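Local structure of oxalate biosynthetic component 1 (Burkholderia thailandensis, 5IKY) at residues V990-V998 and R1052-D1060; Y1032-W1041 and Y1074-W1085. The protein is a bifunctional enzyme of quorum-sensing-dependent oxalate production, combining a serine hydrolase of the alpha/beta-hydrolase type with a lyase activity. All coordinates share one frame; numbering follows the deposited sequence.

Interaction 1: residues V990-V998 and R1052-D1060; sequences VDVTAFNDV and RLTGVFLLD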
loop_
_atom_site.group_PDB
_atom_site.type_symbol
_atom_site.label_atom_id
_atom_site.label_comp_id
_atom_site.label_asym_id
_atom_site.label_seq_id
_atom_site.Cartn_x
_atom_site.Cartn_y
_atom_site.Cartn_z
ATOM N N VAL A 990 -1.015 -7.026 -27.266
ATOM C CA VAL A 990 -0.664 -7.683 -26.014
ATOM C C VAL A 990 -0.075 -6.620 -25.094
ATOM O O VAL A 990 0.982 -6.058 -25.380
ATOM C CB VAL A 990 0.339 -8.833 -26.212
ATOM C CG1 VAL A 990 0.857 -9.320 -24.866
ATOM C CG2 VAL A 990 -0.304 -9.972 -26.988
ATOM N N ASP A 991 -0.766 -6.339 -23.996
ATOM C CA ASP A 991 -0.413 -5.206 -23.148
ATOM C C ASP A 991 0.215 -5.634 -21.824
ATOM O O ASP A 991 -0.415 -6.310 -21.010
ATOM C CB ASP A 991 -1.656 -4.345 -22.892
ATOM C CG ASP A 991 -1.365 -3.139 -22.017
ATOM O OD1 ASP A 991 -0.207 -2.671 -21.989
ATOM O OD2 ASP A 991 -2.306 -2.652 -21.360
ATOM N N VAL A 992 1.462 -5.221 -21.614
ATOM C CA VAL A 992 2.177 -5.522 -20.380
ATOM C C VAL A 992 2.551 -4.236 -19.645
ATOM O O VAL A 992 3.546 -3.590 -19.974
ATOM C CB VAL A 992 3.456 -6.338 -20.652
ATOM C CG1 VAL A 992 4.107 -6.754 -19.339
ATOM C CG2 VAL A 992 3.143 -7.554 -21.514
ATOM N N THR A 993 1.749 -3.864 -18.653
ATOM C CA THR A 993 2.005 -2.645 -17.891
ATOM C C THR A 993 2.080 -2.940 -16.394
ATOM O O THR A 993 1.250 -3.671 -15.851
ATOM C CB THR A 993 0.924 -1.579 -18.159
ATOM O OG1 THR A 993 0.883 -1.281 -19.560
ATOM C CG2 THR A 993 1.221 -0.302 -17.386
ATOM N N ALA A 994 3.085 -2.368 -15.737
ATOM C CA ALA A 994 3.331 -2.624 -14.323
ATOM C C ALA A 994 2.584 -1.650 -13.412
ATOM O O ALA A 994 2.345 -0.497 -13.773
ATOM C CB ALA A 994 4.824 -2.570 -14.036
ATOM N N PHE A 995 2.227 -2.123 -12.223
ATOM C CA PHE A 995 1.497 -1.314 -11.254
ATOM C C PHE A 995 2.328 -0.142 -10.745
ATOM O O PHE A 995 1.802 0.945 -10.512
ATOM C CB PHE A 995 1.043 -2.179 -10.078
ATOM C CG PHE A 995 0.533 -1.391 -8.905
ATOM C CD1 PHE A 995 -0.693 -0.746 -8.966
ATOM C CD2 PHE A 995 1.272 -1.307 -7.736
ATOM C CE1 PHE A 995 -1.168 -0.024 -7.885
ATOM C CE2 PHE A 995 0.803 -0.588 -6.652
ATOM C CZ PHE A 995 -0.418 0.055 -6.727
ATOM N N ASN A 996 3.627 -0.364 -10.573
ATOM C CA ASN A 996 4.510 0.686 -10.078
ATOM C C ASN A 996 5.029 1.573 -11.202
ATOM O O ASN A 996 5.848 2.464 -10.972
ATOM C CB ASN A 996 5.683 0.082 -9.308
ATOM C CG ASN A 996 6.393 -0.997 -10.091
ATOM O OD1 ASN A 996 5.759 -1.799 -10.775
ATOM N ND2 ASN A 996 7.717 -1.021 -10.000
ATOM N N ASP A 997 4.561 1.323 -12.420
ATOM C CA ASP A 997 4.875 2.203 -13.536
ATOM C C ASP A 997 3.980 3.431 -13.440
ATOM O O ASP A 997 2.954 3.520 -14.118
ATOM C CB ASP A 997 4.687 1.488 -14.875
ATOM C CG ASP A 997 5.302 2.248 -16.034
ATOM O OD1 ASP A 997 5.589 3.454 -15.880
ATOM O OD2 ASP A 997 5.488 1.639 -17.109
ATOM N N VAL A 998 4.378 4.374 -12.593
ATOM C CA VAL A 998 3.542 5.521 -12.275
ATOM C C VAL A 998 3.334 6.442 -13.479
ATOM O O VAL A 998 2.302 7.103 -13.586
ATOM C CB VAL A 998 4.131 6.330 -11.098
ATOM C CG1 VAL A 998 4.129 5.491 -9.835
ATOM C CG2 VAL A 998 5.538 6.813 -11.423
ATOM N N ARG A 1052 -4.574 -8.083 -21.701
ATOM C CA ARG A 1052 -4.156 -7.256 -20.575
ATOM C C ARG A 1052 -3.564 -8.096 -19.447
ATOM O O ARG A 1052 -4.262 -8.906 -18.838
ATOM C CB ARG A 1052 -5.342 -6.442 -20.051
ATOM C CG ARG A 1052 -4.959 -5.269 -19.165
ATOM C CD ARG A 1052 -4.943 -3.971 -19.953
ATOM N NE ARG A 1052 -6.251 -3.671 -20.528
ATOM C CZ ARG A 1052 -6.530 -2.573 -21.224
ATOM N NH1 ARG A 1052 -5.590 -1.662 -21.437
ATOM N NH2 ARG A 1052 -7.750 -2.385 -21.709
ATOM N N LEU A 1053 -2.278 -7.902 -19.168
ATOM C CA LEU A 1053 -1.640 -8.581 -18.044
ATOM C C LEU A 1053 -1.892 -7.816 -16.749
ATOM O O LEU A 1053 -1.702 -6.599 -16.688
ATOM C CB LEU A 1053 -0.132 -8.736 -18.270
ATOM C CG LEU A 1053 0.385 -9.499 -19.491
ATOM C CD1 LEU A 1053 1.771 -10.059 -19.200
ATOM C CD2 LEU A 1053 -0.565 -10.606 -19.917
ATOM N N THR A 1054 -2.317 -8.533 -15.713
ATOM C CA THR A 1054 -2.577 -7.917 -14.417
ATOM C C THR A 1054 -1.629 -8.455 -13.351
ATOM O O THR A 1054 -1.166 -9.592 -13.436
ATOM C CB THR A 1054 -4.032 -8.146 -13.960
ATOM O OG1 THR A 1054 -4.269 -9.548 -13.781
ATOM C CG2 THR A 1054 -5.009 -7.596 -14.988
ATOM N N GLY A 1055 -1.342 -7.625 -12.352
ATOM C CA GLY A 1055 -0.478 -8.017 -11.254
ATOM C C GLY A 1055 0.991 -7.805 -11.555
ATOM O O GLY A 1055 1.856 -8.124 -10.738
ATOM N N VAL A 1056 1.276 -7.268 -12.736
ATOM C CA VAL A 1056 2.648 -6.992 -13.134
ATOM C C VAL A 1056 3.222 -5.843 -12.313
ATOM O O VAL A 1056 2.570 -4.817 -12.123
ATOM C CB VAL A 1056 2.747 -6.644 -14.635
ATOM C CG1 VAL A 1056 4.194 -6.383 -15.032
ATOM C CG2 VAL A 1056 2.153 -7.758 -15.483
ATOM N N PHE A 1057 4.438 -6.031 -11.810
ATOM C CA PHE A 1057 5.175 -4.945 -11.177
ATOM C C PHE A 1057 6.669 -5.168 -11.368
ATOM O O PHE A 1057 7.104 -6.280 -11.666
ATOM C CB PHE A 1057 4.820 -4.823 -9.690
ATOM C CG PHE A 1057 5.235 -6.005 -8.860
ATOM C CD1 PHE A 1057 4.392 -7.093 -8.707
ATOM C CD2 PHE A 1057 6.462 -6.018 -8.214
ATOM C CE1 PHE A 1057 4.770 -8.178 -7.938
ATOM C CE2 PHE A 1057 6.846 -7.100 -7.445
ATOM C CZ PHE A 1057 5.999 -8.182 -7.308
ATOM N N LEU A 1058 7.452 -4.107 -11.208
ATOM C CA LEU A 1058 8.887 -4.182 -11.445
ATOM C C LEU A 1058 9.675 -3.749 -10.217
ATOM O O LEU A 1058 9.438 -2.675 -9.663
ATOM C CB LEU A 1058 9.277 -3.316 -12.645
ATOM C CG LEU A 1058 8.490 -3.545 -13.936
ATOM C CD1 LEU A 1058 8.976 -2.606 -15.031
ATOM C CD2 LEU A 1058 8.593 -4.996 -14.381
ATOM N N LEU A 1059 10.615 -4.588 -9.798
ATOM C CA LEU A 1059 11.474 -4.266 -8.668
ATOM C C LEU A 1059 12.654 -3.415 -9.115
ATOM O O LEU A 1059 13.144 -3.559 -10.235
ATOM C CB LEU A 1059 11.975 -5.542 -7.990
ATOM C CG LEU A 1059 10.936 -6.359 -7.215
ATOM C CD1 LEU A 1059 11.598 -7.526 -6.496
ATOM C CD2 LEU A 1059 10.176 -5.475 -6.233
ATOM N N ASP A 1060 13.103 -2.520 -8.240
ATOM C CA ASP A 1060 14.300 -1.735 -8.513
ATOM C C ASP A 1060 15.502 -2.402 -7.847
ATOM O O ASP A 1060 15.408 -3.543 -7.392
ATOM C CB ASP A 1060 14.127 -0.287 -8.037
ATOM C CG ASP A 1060 14.225 -0.140 -6.526
ATOM O OD1 ASP A 1060 14.002 -1.134 -5.808
ATOM O OD2 ASP A 1060 14.517 0.980 -6.055
HETATM O O HOH W 1 -0.893 -4.768 -18.701
#
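Asp991 and Arg1052 form a parallel bridge, their CA atoms 5.0 Å apart, and Leu1053 N donates to Asp991 O at 3.1 Å almost straight (169°). Beyond it the strands part: where Thr993 N would be expected to meet Leu1053 O, a water accepts from that N and donates to both Leu1053 O and Asp991 O. On the bridge's face the Asp991 and Arg1052 side chains run together with their flat ends 72° apart; their weak salt bridge (NH1 to OD2) is doubtful, because OD2 lies too close to another atom of the model, whereas OD1 takes bonds from Thr993 OG1 and Ser976. Leu1053, its CG turned beside the backbone N (chi1 -59°), brings CD1 to 3.7 Å from Val992 CG2. Val1056 sets CB 3.5 Å from Thr993 O and CG1 4.0 Å from Ala994 CB, while its carbonyl O receives Phe995 N at 2.7 Å. Further on, Asn996 OD1 accepts Leu1058 N at 2.9 Å. Asp997 OD1 is hydrogen-bonded to His1069 ND1, consistent with the acid–histidine pair of a serine hydrolase. Strand 988-992 lies between strands 969-976 and 1049-1054, with helix 1015-1025 against Phe1057 and helix 1071-1076 against Thr993 and Leu1058.

Interaction 2: residues Y1032-W1041 and Y1074-W1085; sequences YRYDHATPVW and YLAASPLWLRQW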
loop_
_atom_site.group_PDB
_atom_site.type_symbol
_atom_site.label_atom_id
_atom_site.label_comp_id
_atom_site.label_asym_id
_atom_site.label_seq_id
_atom_site.Cartn_x
_atom_site.Cartn_y
_atom_site.Cartn_z
ATOM N N TYR A 1032 14.029 -11.626 -9.894
ATOM C CA TYR A 1032 12.578 -11.468 -9.961
ATOM C C TYR A 1032 12.005 -11.520 -11.376
ATOM O O TYR A 1032 12.500 -10.861 -12.290
ATOM C CB TYR A 1032 12.162 -10.151 -9.303
ATOM C CG TYR A 1032 10.735 -9.755 -9.608
ATOM C CD1 TYR A 1032 9.669 -10.397 -8.989
ATOM C CD2 TYR A 1032 10.452 -8.746 -10.522
ATOM C CE1 TYR A 1032 8.362 -10.043 -9.269
ATOM C CE2 TYR A 1032 9.150 -8.388 -10.809
ATOM C CZ TYR A 1032 8.108 -9.039 -10.179
ATOM O OH TYR A 1032 6.809 -8.684 -10.461
ATOM N N ARG A 1033 10.951 -12.314 -11.532
ATOM C CA ARG A 1033 10.149 -12.337 -12.749
ATOM C C ARG A 1033 8.672 -12.283 -12.374
ATOM O O ARG A 1033 8.264 -12.873 -11.375
ATOM C CB ARG A 1033 10.433 -13.591 -13.580
ATOM C CG ARG A 1033 11.823 -13.670 -14.188
ATOM C CD ARG A 1033 11.968 -14.965 -14.976
ATOM N NE ARG A 1033 13.270 -15.095 -15.621
ATOM C CZ ARG A 1033 14.360 -15.563 -15.020
ATOM N NH1 ARG A 1033 14.307 -15.944 -13.750
ATOM N NH2 ARG A 1033 15.502 -15.648 -15.688
ATOM N N TYR A 1034 7.867 -11.579 -13.165
ATOM C CA TYR A 1034 6.436 -11.500 -12.879
ATOM C C TYR A 1034 5.669 -12.646 -13.547
ATOM O O TYR A 1034 4.816 -12.423 -14.404
ATOM C CB TYR A 1034 5.862 -10.133 -13.300
ATOM C CG TYR A 1034 6.225 -9.651 -14.693
ATOM C CD1 TYR A 1034 7.416 -8.973 -14.930
ATOM C CD2 TYR A 1034 5.360 -9.840 -15.765
ATOM C CE1 TYR A 1034 7.745 -8.523 -16.198
ATOM C CE2 TYR A 1034 5.679 -9.393 -17.033
ATOM C CZ TYR A 1034 6.874 -8.737 -17.245
ATOM O OH TYR A 1034 7.197 -8.293 -18.507
ATOM N N ASP A 1035 5.978 -13.874 -13.137
ATOM C CA ASP A 1035 5.266 -15.055 -13.625
ATOM C C ASP A 1035 3.826 -15.067 -13.129
ATOM O O ASP A 1035 2.929 -15.572 -13.806
ATOM C CB ASP A 1035 5.965 -16.340 -13.184
ATOM C CG ASP A 1035 7.474 -16.218 -13.175
ATOM O OD1 ASP A 1035 8.039 -15.727 -14.170
ATOM O OD2 ASP A 1035 8.103 -16.641 -12.181
ATOM N N HIS A 1036 3.619 -14.489 -11.949
ATOM C CA HIS A 1036 2.311 -14.461 -11.301
ATOM C C HIS A 1036 1.273 -13.667 -12.090
ATOM O O HIS A 1036 0.078 -13.744 -11.802
ATOM C CB HIS A 1036 2.442 -13.869 -9.897
ATOM C CG HIS A 1036 2.984 -12.474 -9.886
ATOM N ND1 HIS A 1036 4.334 -12.201 -9.925
ATOM C CD2 HIS A 1036 2.359 -11.274 -9.858
ATOM C CE1 HIS A 1036 4.518 -10.893 -9.915
ATOM N NE2 HIS A 1036 3.335 -10.307 -9.874
ATOM N N ALA A 1037 1.743 -12.899 -13.069
ATOM C CA ALA A 1037 0.881 -12.057 -13.890
ATOM C C ALA A 1037 -0.240 -12.855 -14.552
ATOM O O ALA A 1037 -0.017 -13.954 -15.063
ATOM C CB ALA A 1037 1.706 -11.334 -14.941
ATOM N N THR A 1038 -1.444 -12.294 -14.532
ATOM C CA THR A 1038 -2.610 -12.954 -15.107
ATOM C C THR A 1038 -3.142 -12.182 -16.308
ATOM O O THR A 1038 -3.523 -11.018 -16.184
ATOM C CB THR A 1038 -3.740 -13.106 -14.072
ATOM O OG1 THR A 1038 -3.229 -13.726 -12.885
ATOM C CG2 THR A 1038 -4.872 -13.950 -14.639
ATOM N N PRO A 1039 -3.163 -12.829 -17.481
ATOM C CA PRO A 1039 -3.693 -12.199 -18.693
ATOM C C PRO A 1039 -5.218 -12.111 -18.694
ATOM O O PRO A 1039 -5.895 -13.118 -18.490
ATOM C CB PRO A 1039 -3.199 -13.120 -19.813
ATOM C CG PRO A 1039 -3.027 -14.444 -19.159
ATOM C CD PRO A 1039 -2.586 -14.157 -17.751
ATOM N N VAL A 1040 -5.742 -10.910 -18.912
ATOM C CA VAL A 1040 -7.177 -10.710 -19.078
ATOM C C VAL A 1040 -7.467 -10.432 -20.549
ATOM O O VAL A 1040 -6.759 -9.658 -21.195
ATOM C CB VAL A 1040 -7.700 -9.556 -18.200
ATOM C CG1 VAL A 1040 -9.201 -9.385 -18.377
ATOM C CG2 VAL A 1040 -7.363 -9.810 -16.739
ATOM N N TRP A 1041 -8.506 -11.067 -21.081
ATOM C CA TRP A 1041 -8.753 -11.035 -22.517
ATOM C C TRP A 1041 -10.037 -10.299 -22.885
ATOM O O TRP A 1041 -11.115 -10.607 -22.377
ATOM C CB TRP A 1041 -8.781 -12.462 -23.058
ATOM C CG TRP A 1041 -7.465 -13.140 -22.890
ATOM C CD1 TRP A 1041 -7.033 -13.845 -21.804
ATOM C CD2 TRP A 1041 -6.383 -13.139 -23.824
ATOM N NE1 TRP A 1041 -5.755 -14.303 -22.015
ATOM C CE2 TRP A 1041 -5.331 -13.878 -23.247
ATOM C CE3 TRP A 1041 -6.204 -12.590 -25.095
ATOM C CZ2 TRP A 1041 -4.121 -14.086 -23.902
ATOM C CZ3 TRP A 1041 -5.006 -12.795 -25.740
ATOM C CH2 TRP A 1041 -3.977 -13.537 -25.144
ATOM N N TYR A 1074 11.311 -4.123 -17.884
ATOM C CA TYR A 1074 10.123 -4.721 -18.483
ATOM C C TYR A 1074 10.483 -6.000 -19.226
ATOM O O TYR A 1074 9.750 -6.989 -19.175
ATOM C CB TYR A 1074 9.438 -3.741 -19.435
ATOM C CG TYR A 1074 8.265 -3.012 -18.826
ATOM C CD1 TYR A 1074 7.063 -3.668 -18.593
ATOM C CD2 TYR A 1074 8.352 -1.666 -18.496
ATOM C CE1 TYR A 1074 5.982 -3.009 -18.039
ATOM C CE2 TYR A 1074 7.274 -0.995 -17.942
ATOM C CZ TYR A 1074 6.092 -1.673 -17.715
ATOM O OH TYR A 1074 5.017 -1.014 -17.163
ATOM N N LEU A 1075 11.621 -5.972 -19.909
ATOM C CA LEU A 1075 12.085 -7.120 -20.675
ATOM C C LEU A 1075 12.888 -8.087 -19.808
ATOM O O LEU A 1075 12.811 -9.302 -19.987
ATOM C CB LEU A 1075 12.927 -6.660 -21.866
ATOM C CG LEU A 1075 12.197 -5.806 -22.902
ATOM C CD1 LEU A 1075 13.160 -5.327 -23.978
ATOM C CD2 LEU A 1075 11.041 -6.581 -23.519
ATOM N N ALA A 1076 13.656 -7.543 -18.869
ATOM C CA ALA A 1076 14.497 -8.360 -18.000
ATOM C C ALA A 1076 13.661 -9.250 -17.089
ATOM O O ALA A 1076 13.914 -10.449 -16.976
ATOM C CB ALA A 1076 15.422 -7.480 -17.170
ATOM N N ALA A 1077 12.660 -8.656 -16.446
ATOM C CA ALA A 1077 11.815 -9.383 -15.504
ATOM C C ALA A 1077 10.715 -10.170 -16.213
ATOM O O ALA A 1077 9.838 -10.744 -15.568
ATOM C CB ALA A 1077 11.206 -8.419 -14.491
ATOM N N SER A 1078 10.766 -10.195 -17.542
ATOM C CA SER A 1078 9.782 -10.925 -18.332
ATOM C C SER A 1078 9.807 -12.417 -18.011
ATOM O O SER A 1078 10.869 -13.044 -18.018
ATOM C CB SER A 1078 10.020 -10.705 -19.828
ATOM O OG SER A 1078 9.062 -11.402 -20.605
ATOM N N PRO A 1079 8.628 -12.987 -17.724
ATOM C CA PRO A 1079 8.455 -14.400 -17.372
ATOM C C PRO A 1079 8.631 -15.326 -18.571
ATOM O O PRO A 1079 8.470 -14.894 -19.713
ATOM C CB PRO A 1079 7.020 -14.452 -16.847
ATOM C CG PRO A 1079 6.329 -13.355 -17.560
ATOM C CD PRO A 1079 7.346 -12.261 -17.714
ATOM N N LEU A 1080 8.949 -16.590 -18.303
ATOM C CA LEU A 1080 9.230 -17.564 -19.353
ATOM C C LEU A 1080 8.018 -17.809 -20.250
ATOM O O LEU A 1080 8.159 -17.955 -21.465
ATOM C CB LEU A 1080 9.703 -18.885 -18.734
ATOM C CG LEU A 1080 10.360 -19.929 -19.643
ATOM C CD1 LEU A 1080 11.395 -20.726 -18.865
ATOM C CD2 LEU A 1080 9.330 -20.870 -20.262
ATOM N N TRP A 1081 6.831 -17.855 -19.652
ATOM C CA TRP A 1081 5.620 -18.154 -20.408
ATOM C C TRP A 1081 5.264 -17.027 -21.373
ATOM O O TRP A 1081 4.658 -17.266 -22.418
ATOM C CB TRP A 1081 4.445 -18.431 -19.464
ATOM C CG TRP A 1081 4.116 -17.307 -18.526
ATOM C CD1 TRP A 1081 4.641 -17.096 -17.284
ATOM C CD2 TRP A 1081 3.175 -16.248 -18.749
ATOM N NE1 TRP A 1081 4.090 -15.969 -16.721
ATOM C CE2 TRP A 1081 3.188 -15.430 -17.601
ATOM C CE3 TRP A 1081 2.326 -15.911 -19.809
ATOM C CZ2 TRP A 1081 2.387 -14.296 -17.482
ATOM C CZ3 TRP A 1081 1.531 -14.783 -19.688
ATOM C CH2 TRP A 1081 1.566 -13.990 -18.534
ATOM N N LEU A 1082 5.650 -15.803 -21.024
ATOM C CA LEU A 1082 5.396 -14.653 -21.887
ATOM C C LEU A 1082 6.283 -14.690 -23.127
ATOM O O LEU A 1082 5.850 -14.330 -24.223
ATOM C CB LEU A 1082 5.615 -13.345 -21.120
ATOM C CG LEU A 1082 5.447 -12.048 -21.917
ATOM C CD1 LEU A 1082 4.076 -11.989 -22.572
ATOM C CD2 LEU A 1082 5.670 -10.834 -21.023
ATOM N N ARG A 1083 7.524 -15.134 -22.950
ATOM C CA ARG A 1083 8.475 -15.211 -24.052
ATOM C C ARG A 1083 8.033 -16.239 -25.087
ATOM O O ARG A 1083 8.352 -16.119 -26.269
ATOM C CB ARG A 1083 9.873 -15.544 -23.529
ATOM C CG ARG A 1083 10.272 -14.700 -22.334
ATOM C CD ARG A 1083 11.748 -14.815 -22.002
ATOM N NE ARG A 1083 12.067 -14.060 -20.793
ATOM C CZ ARG A 1083 13.299 -13.752 -20.403
ATOM N NH1 ARG A 1083 14.342 -14.131 -21.129
ATOM N NH2 ARG A 1083 13.487 -13.060 -19.285
ATOM N N GLN A 1084 7.291 -17.245 -24.632
ATOM C CA GLN A 1084 6.739 -18.258 -25.527
ATOM C C GLN A 1084 5.750 -17.636 -26.509
ATOM O O GLN A 1084 5.678 -18.038 -27.672
ATOM C CB GLN A 1084 6.063 -19.373 -24.724
ATOM C CG GLN A 1084 5.188 -20.297 -25.561
ATOM C CD GLN A 1084 5.324 -21.753 -25.166
ATOM O OE1 GLN A 1084 6.410 -22.215 -24.814
ATOM N NE2 GLN A 1084 4.219 -22.487 -25.225
ATOM N N TRP A 1085 4.995 -16.648 -26.035
ATOM C CA TRP A 1085 4.029 -15.951 -26.880
ATOM C C TRP A 1085 4.747 -15.195 -27.991
ATOM O O TRP A 1085 4.347 -15.245 -29.154
ATOM C CB TRP A 1085 3.175 -14.982 -26.056
ATOM C CG TRP A 1085 2.329 -15.634 -25.000
ATOM C CD1 TRP A 1085 2.467 -16.894 -24.491
ATOM C CD2 TRP A 1085 1.207 -15.051 -24.324
ATOM N NE1 TRP A 1085 1.505 -17.130 -23.541
ATOM C CE2 TRP A 1085 0.718 -16.015 -23.419
ATOM C CE3 TRP A 1085 0.570 -13.809 -24.396
ATOM C CZ2 TRP A 1085 -0.378 -15.775 -22.594
ATOM C CZ3 TRP A 1085 -0.518 -13.573 -23.575
ATOM C CH2 TRP A 1085 -0.980 -14.552 -22.686
#
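Tyr1034 drives its ring into the bend between helices 1071-1076 and 1080-1090, and Pro1079 closes over one face: CD sits 3.6 Å from the ring centroid, 21° off the normal, a CH-pi contact. Tyr1034 CG lies between its backbone N and carbonyl carbon (chi1 48°), which swings the ring inward until Tyr1034 OH donates to Tyr1074 O, 2.9 Å away and in the plane of that carbonyl. The backbone fixes the same residue, since Tyr1034 N donates to Ala1077 O at 3.2 Å; Ala1077 CB fills the dip between the Tyr1032 and Tyr1034 rings. Pro1079 is the complementary bump: besides covering Tyr1034, it lays CG over a face of Trp1081, and Asp1035 OD1 slides alongside its CB. Trp1081 turns an edge to the turn at 1034-1037, with Ala1037 CB 4.0 Å from CZ2, and Trp1081 NE1 makes a weak hydrogen bond to Asp1035 O. Beyond, Trp1085 CH2 meets Pro1039 CB at 3.9 Å and comes within 3.4 Å of Trp1041 CZ2, at the edge of that indole; the two indoles meet obliquely, planes at 36°. Arg1083 grips Ser1078 O with NE and NH2, a side-on pair of hydrogen bonds linking helix 1080-1090 back to the bend. Helix 1080-1090 packs against edge strand 1038-1043, Trp1081 also touching Leu1053 of strand 1049-1054, while helix 792-813 packs against Leu1075, Ser1078 and Arg1083.

Overall arrangement
Following the chain, strand 988-992 and its loop come first, then 1032-1041, 1052-1060 and finally 1074-1085. Interaction 1 closes a loop of 53 residues that contains helix 1015-1025 and strand 1038-1043; interaction 2 closes one of 32 that contains strand 1049-1054. Their segments alternate, so the two closures cross rather than nest. Antiparallel pairing of strands 1038-1043 and 1049-1054 joins them within one mixed sheet, and their centres lie about 10 Å apart. Tyr1074, from the interaction 2 side, sends its OH to Asp997 and Ala994 of interaction 1. Together they tie the last strands of the hydrolase-like sheet to helices 1071-1076 and 1080-1090.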